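Local coordinates for ABC transporter substrate-binding protein (PDB 3UN6) that probably serves as the substrate-binding component of an ABC-type import system and holds a zinc ion, its natural ligand not being established, at residues A[137-142]-A[166-171]; A[118-123]-A[188-193]. One frame throughout, in Å; residues are numbered along the deposited sequence.

Contact 1 (A[137-142]-A[166-171])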
loop_
_atom_site.group_PDB
_atom_site.type_symbol
_atom_site.label_atom_id
_atom_site.label_comp_id
_atom_site.label_asym_id
_atom_site.label_seq_id
_atom_site.Cartn_x
_atom_site.Cartn_y
_atom_site.Cartn_z
ATOM N N ASP A 137 24.829 -12.621 -5.945
ATOM C CA ASP A 137 23.700 -12.058 -5.272
ATOM C C ASP A 137 22.534 -11.734 -6.237
ATOM O O ASP A 137 22.741 -11.480 -7.429
ATOM C CB ASP A 137 24.241 -10.819 -4.543
ATOM C CG ASP A 137 23.180 -9.958 -3.972
ATOM O OD1 ASP A 137 23.156 -9.819 -2.730
ATOM O OD2 ASP A 137 22.377 -9.404 -4.757
ATOM N N TYR A 138 21.308 -11.786 -5.710
ATOM C CA TYR A 138 20.120 -11.456 -6.475
ATOM C C TYR A 138 19.691 -10.026 -6.129
ATOM O O TYR A 138 19.744 -9.619 -4.966
ATOM C CB TYR A 138 19.008 -12.459 -6.179
ATOM C CG TYR A 138 19.428 -13.895 -6.460
ATOM C CD1 TYR A 138 19.557 -14.355 -7.758
ATOM C CD2 TYR A 138 19.695 -14.782 -5.417
ATOM C CE1 TYR A 138 19.953 -15.669 -8.021
ATOM C CE2 TYR A 138 20.084 -16.097 -5.669
ATOM C CZ TYR A 138 20.205 -16.535 -6.971
ATOM O OH TYR A 138 20.586 -17.838 -7.220
ATOM N N HIS A 139 19.270 -9.266 -7.131
ATOM C CA HIS A 139 18.883 -7.873 -6.922
ATOM C C HIS A 139 17.392 -7.617 -7.089
ATOM O O HIS A 139 16.799 -7.860 -8.146
ATOM C CB HIS A 139 19.718 -6.977 -7.819
ATOM C CG HIS A 139 21.180 -7.048 -7.507
ATOM N ND1 HIS A 139 21.801 -6.165 -6.654
ATOM C CD2 HIS A 139 22.123 -7.944 -7.874
ATOM C CE1 HIS A 139 23.075 -6.494 -6.537
ATOM N NE2 HIS A 139 23.295 -7.569 -7.268
ATOM N N PHE A 140 16.791 -7.124 -6.015
ATOM C CA PHE A 140 15.373 -6.856 -5.983
ATOM C C PHE A 140 14.997 -5.389 -5.837
ATOM O O PHE A 140 15.503 -4.693 -4.968
ATOM C CB PHE A 140 14.717 -7.662 -4.850
ATOM C CG PHE A 140 14.523 -9.107 -5.181
ATOM C CD1 PHE A 140 13.416 -9.517 -5.909
ATOM C CD2 PHE A 140 15.450 -10.061 -4.789
ATOM C CE1 PHE A 140 13.234 -10.856 -6.230
ATOM C CE2 PHE A 140 15.272 -11.399 -5.122
ATOM C CZ PHE A 140 14.173 -11.791 -5.837
ATOM N N GLY A 141 14.079 -4.941 -6.695
ATOM C CA GLY A 141 13.544 -3.595 -6.600
ATOM C C GLY A 141 12.454 -3.620 -5.529
ATOM O O GLY A 141 11.711 -4.603 -5.423
ATOM N N ILE A 142 12.419 -2.595 -4.678
ATOM C CA ILE A 142 11.351 -2.435 -3.667
ATOM C C ILE A 142 10.915 -0.969 -3.725
ATOM O O ILE A 142 11.675 -0.112 -4.179
ATOM C CB ILE A 142 11.787 -2.858 -2.208
ATOM C CG1 ILE A 142 13.103 -2.158 -1.799
ATOM C CG2 ILE A 142 11.941 -4.366 -2.139
ATOM C CD1 ILE A 142 13.540 -2.338 -0.330
ATOM N N HIS A 166 22.073 -12.386 0.564
ATOM C CA HIS A 166 22.203 -12.891 -0.818
ATOM C C HIS A 166 21.110 -12.280 -1.719
ATOM O O HIS A 166 21.112 -12.474 -2.929
ATOM C CB HIS A 166 22.261 -14.416 -0.881
ATOM C CG HIS A 166 23.063 -14.939 -2.040
ATOM N ND1 HIS A 166 22.514 -15.699 -3.055
ATOM C CD2 HIS A 166 24.372 -14.789 -2.353
ATOM C CE1 HIS A 166 23.452 -16.004 -3.935
ATOM N NE2 HIS A 166 24.588 -15.459 -3.537
ATOM N N PHE A 167 20.174 -11.568 -1.097
ATOM C CA PHE A 167 19.183 -10.740 -1.789
ATOM C C PHE A 167 19.627 -9.308 -1.448
ATOM O O PHE A 167 19.837 -8.991 -0.279
ATOM C CB PHE A 167 17.790 -10.959 -1.244
ATOM C CG PHE A 167 17.068 -12.163 -1.789
ATOM C CD1 PHE A 167 17.733 -13.217 -2.387
ATOM C CD2 PHE A 167 15.697 -12.285 -1.570
ATOM C CE1 PHE A 167 17.038 -14.326 -2.840
ATOM C CE2 PHE A 167 15.003 -13.398 -2.012
ATOM C CZ PHE A 167 15.683 -14.416 -2.653
ATOM N N SER A 168 19.787 -8.473 -2.471
ATOM C CA SER A 168 20.192 -7.086 -2.303
ATOM C C SER A 168 19.008 -6.252 -2.755
ATOM O O SER A 168 18.384 -6.562 -3.768
ATOM C CB SER A 168 21.420 -6.782 -3.152
ATOM O OG SER A 168 21.860 -5.455 -2.937
ATOM N N TYR A 169 18.690 -5.207 -1.998
ATOM C CA TYR A 169 17.522 -4.383 -2.284
ATOM C C TYR A 169 17.805 -3.031 -2.867
ATOM O O TYR A 169 18.736 -2.345 -2.459
ATOM C CB TYR A 169 16.697 -4.250 -1.015
ATOM C CG TYR A 169 16.306 -5.607 -0.528
ATOM C CD1 TYR A 169 15.276 -6.323 -1.159
ATOM C CD2 TYR A 169 16.991 -6.217 0.512
ATOM C CE1 TYR A 169 14.927 -7.596 -0.732
ATOM C CE2 TYR A 169 16.633 -7.487 0.953
ATOM C CZ TYR A 169 15.606 -8.180 0.320
ATOM O OH TYR A 169 15.240 -9.464 0.742
ATOM N N HIS A 170 16.960 -2.639 -3.816
ATOM C CA HIS A 170 17.126 -1.380 -4.522
ATOM C C HIS A 170 15.826 -0.604 -4.572
ATOM O O HIS A 170 14.861 -1.030 -5.207
ATOM C CB HIS A 170 17.652 -1.661 -5.927
ATOM C CG HIS A 170 18.927 -2.448 -5.922
ATOM N ND1 HIS A 170 20.163 -1.856 -5.788
ATOM C CD2 HIS A 170 19.149 -3.783 -5.948
ATOM C CE1 HIS A 170 21.096 -2.792 -5.776
ATOM N NE2 HIS A 170 20.504 -3.971 -5.865
ATOM N N GLU A 171 15.817 0.543 -3.901
ATOM C CA GLU A 171 14.626 1.388 -3.826
ATOM C C GLU A 171 14.326 2.067 -5.153
ATOM O O GLU A 171 15.211 2.614 -5.790
ATOM C CB GLU A 171 14.805 2.458 -2.743
ATOM C CG GLU A 171 14.760 1.920 -1.301
ATOM C CD GLU A 171 15.183 2.977 -0.285
ATOM O OE1 GLU A 171 14.351 3.427 0.521
ATOM O OE2 GLU A 171 16.351 3.375 -0.317
#
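Tyr138, Phe140 and Ile142 share one face of a parallel strand pair with Phe167 and Tyr169, and their aromatic packing is concentrated at its start. CE2 of Phe140 stands over the centre of the Phe167 ring, 3.6 Å above its plane, with the two planes inclined at 43°. Tyr138 joins the cluster: its CD2 meets Phe167 CE1 rim to rim at 3.7 Å, and Tyr138 CE2 reaches His166 ND1. Asp137 CA lies over a face of the His166 imidazole in a CH-pi contact, and NE2 of that ring bonds to Gly135 O. Further along, Ile142 CD1 touches Tyr169 CB at 3.8 Å. The strands are the two arms of a right-handed beta-alpha-beta crossover, and the connecting helix 148-159 packs on this face, with Leu153 against Phe140, Ile142 and Tyr169. Among polar contacts, five backbone hydrogen bonds run from Tyr138 N to His166 O through to Ile142 N to His170 O. On the opposite face, His139 ND1 and His170 NE2 are joined by a hydrogen bond of 2.7 Å, the two imidazoles meeting rim to rim with their planes at 35°.

Contact 2 (A[118-123]-A[188-193])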
loop_
_atom_site.group_PDB
_atom_site.type_symbol
_atom_site.label_atom_id
_atom_site.label_comp_id
_atom_site.label_asym_id
_atom_site.label_seq_id
_atom_site.Cartn_x
_atom_site.Cartn_y
_atom_site.Cartn_z
ATOM N N ASN A 118 -0.294 -7.583 -3.162
ATOM C CA ASN A 118 1.179 -7.486 -3.355
ATOM C C ASN A 118 1.718 -8.673 -4.146
ATOM O O ASN A 118 1.184 -9.788 -4.064
ATOM C CB ASN A 118 1.916 -7.390 -1.997
ATOM C CG ASN A 118 1.934 -5.965 -1.437
ATOM O OD1 ASN A 118 2.090 -5.012 -2.197
ATOM N ND2 ASN A 118 1.814 -5.819 -0.105
ATOM N N VAL A 119 2.765 -8.426 -4.926
ATOM C CA VAL A 119 3.384 -9.470 -5.699
ATOM C C VAL A 119 4.904 -9.463 -5.612
ATOM O O VAL A 119 5.507 -8.495 -5.189
ATOM C CB VAL A 119 3.014 -9.335 -7.207
ATOM C CG1 VAL A 119 1.539 -9.538 -7.406
ATOM C CG2 VAL A 119 3.452 -7.977 -7.756
ATOM N N ILE A 120 5.499 -10.585 -6.018
ATOM C CA ILE A 120 6.935 -10.726 -6.165
ATOM C C ILE A 120 7.108 -11.190 -7.580
ATOM O O ILE A 120 6.612 -12.252 -7.948
ATOM C CB ILE A 120 7.519 -11.733 -5.164
ATOM C CG1 ILE A 120 7.336 -11.191 -3.730
ATOM C CG2 ILE A 120 9.013 -11.983 -5.462
ATOM C CD1 ILE A 120 7.342 -12.258 -2.654
HETATM N N MSE A 121 7.774 -10.368 -8.393
HETATM C CA MSE A 121 8.012 -10.644 -9.805
HETATM C C MSE A 121 9.454 -11.048 -10.036
HETATM O O MSE A 121 10.337 -10.636 -9.309
HETATM C CB MSE A 121 7.769 -9.378 -10.638
HETATM C CG MSE A 121 6.407 -8.765 -10.428
HETATM SE SE MSE A 121 5.015 -9.928 -11.092
HETATM C CE MSE A 121 5.471 -9.812 -12.999
ATOM N N GLY A 122 9.669 -11.885 -11.037
ATOM C CA GLY A 122 11.003 -12.308 -11.433
ATOM C C GLY A 122 11.112 -12.141 -12.932
ATOM O O GLY A 122 10.112 -11.867 -13.608
ATOM N N GLN A 123 12.318 -12.306 -13.460
ATOM C CA GLN A 123 12.541 -12.202 -14.892
ATOM C C GLN A 123 11.792 -13.312 -15.591
ATOM O O GLN A 123 11.483 -14.344 -14.986
ATOM C CB GLN A 123 14.032 -12.344 -15.224
ATOM C CG GLN A 123 14.864 -11.190 -14.741
ATOM C CD GLN A 123 16.355 -11.425 -14.922
ATOM O OE1 GLN A 123 16.763 -12.458 -15.446
ATOM N NE2 GLN A 123 17.177 -10.458 -14.483
ATOM N N GLY A 188 14.389 -9.200 -9.963
ATOM C CA GLY A 188 12.951 -9.166 -9.712
ATOM C C GLY A 188 12.569 -8.000 -8.844
ATOM O O GLY A 188 13.392 -7.125 -8.552
ATOM N N TYR A 189 11.305 -7.973 -8.438
ATOM C CA TYR A 189 10.828 -6.915 -7.600
ATOM C C TYR A 189 9.571 -7.320 -6.866
ATOM O O TYR A 189 8.958 -8.362 -7.166
ATOM C CB TYR A 189 10.614 -5.619 -8.400
ATOM C CG TYR A 189 9.590 -5.647 -9.552
ATOM C CD1 TYR A 189 8.221 -5.479 -9.312
ATOM C CD2 TYR A 189 10.013 -5.737 -10.870
ATOM C CE1 TYR A 189 7.306 -5.470 -10.353
ATOM C CE2 TYR A 189 9.115 -5.723 -11.918
ATOM C CZ TYR A 189 7.759 -5.591 -11.653
ATOM O OH TYR A 189 6.886 -5.561 -12.704
ATOM N N SER A 190 9.240 -6.532 -5.855
ATOM C CA SER A 190 8.029 -6.725 -5.106
ATOM C C SER A 190 7.320 -5.367 -5.017
ATOM O O SER A 190 7.946 -4.370 -4.698
ATOM C CB SER A 190 8.344 -7.282 -3.735
ATOM O OG SER A 190 7.152 -7.537 -3.048
ATOM N N VAL A 191 6.012 -5.340 -5.275
ATOM C CA VAL A 191 5.278 -4.093 -5.332
ATOM C C VAL A 191 3.788 -4.368 -5.316
ATOM O O VAL A 191 3.367 -5.526 -5.410
ATOM C CB VAL A 191 5.628 -3.354 -6.630
ATOM C CG1 VAL A 191 5.115 -4.173 -7.851
ATOM C CG2 VAL A 191 5.074 -1.929 -6.627
ATOM N N ALA A 192 2.991 -3.309 -5.135
ATOM C CA ALA A 192 1.548 -3.449 -5.175
ATOM C C ALA A 192 1.122 -3.542 -6.626
ATOM O O ALA A 192 1.774 -2.980 -7.510
ATOM C CB ALA A 192 0.867 -2.245 -4.519
ATOM N N GLU A 193 0.030 -4.232 -6.883
ATOM C CA GLU A 193 -0.515 -4.223 -8.229
ATOM C C GLU A 193 -0.956 -2.779 -8.460
ATOM O O GLU A 193 -1.197 -2.050 -7.498
ATOM C CB GLU A 193 -1.656 -5.206 -8.359
ATOM C CG GLU A 193 -1.208 -6.672 -8.306
ATOM C CD GLU A 193 -0.363 -7.125 -9.523
ATOM O OE1 GLU A 193 0.339 -6.297 -10.144
ATOM O OE2 GLU A 193 -0.380 -8.341 -9.836
#
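Residues 118-123 and 188-193 form a buried antiparallel strand pair inside the mixed sheet that also contains strands 138-142 and 206-210, close to the zinc site. Val119 with Val191 and Met121 with Tyr189 are the hydrogen-bonded pairs; the short bond from Met121 N to Tyr189 O measures 2.6 Å. Between them Ile120 faces Ser190 in a non-hydrogen-bonded pair, and Ser190 OG, placed anti to its backbone N (chi1 -177°), donates to Val119 O at 2.9 Å. Val191 N reaches the same oxygen from the opposite face of its carbonyl plane, at 3.2 Å. On the face carrying Val119, Met121, Tyr189 and Val191, the side chain of Met121, present as selenomethionine, lies beside that of Tyr189. Its CB sits 3.8 Å above the centre of the phenol ring, while Met121 CG, over the same ring, comes within 3.4 Å of Tyr189 CE1. Glu193 crosses Val119 at about a right angle, OE2 coming 3.3 Å from CG1, and its OE1 accepts from Gly196 N and Ala197 N. At the zinc-proximal end Asn118 packs on His46 and Cys220, both zinc ligands, and its OD1 bonds to His149 NE2. Two donors satisfy the buried Val119 O, and the bond from Ser190 OG holds that hydroxyl against the neighbouring strand, while Asn118 belongs to the second shell of the metal and may help position its ligands.

How the contacts relate
The two contacts lie in one mixed sheet, their centres about 12 Å apart, and meet where strands 138-142 and 188-192 run side by side in parallel. Gly141 makes the junction: its N is 2.9 Å from Gly188 O and its O is 3.2 Å from Ser190 N, both probable hydrogen bonds. The local strand order is therefore 167-171, 138-142, 188-192, 112-122, whereas in sequence both strands of contact 1 fall between the two strands of contact 2. Helix 148-159 reaches both contacts. In the periplasmic-binding-protein fold, such a sheet forms the core of one lobe; here contact 2 brings it to the zinc site, and contact 1 extends it outward.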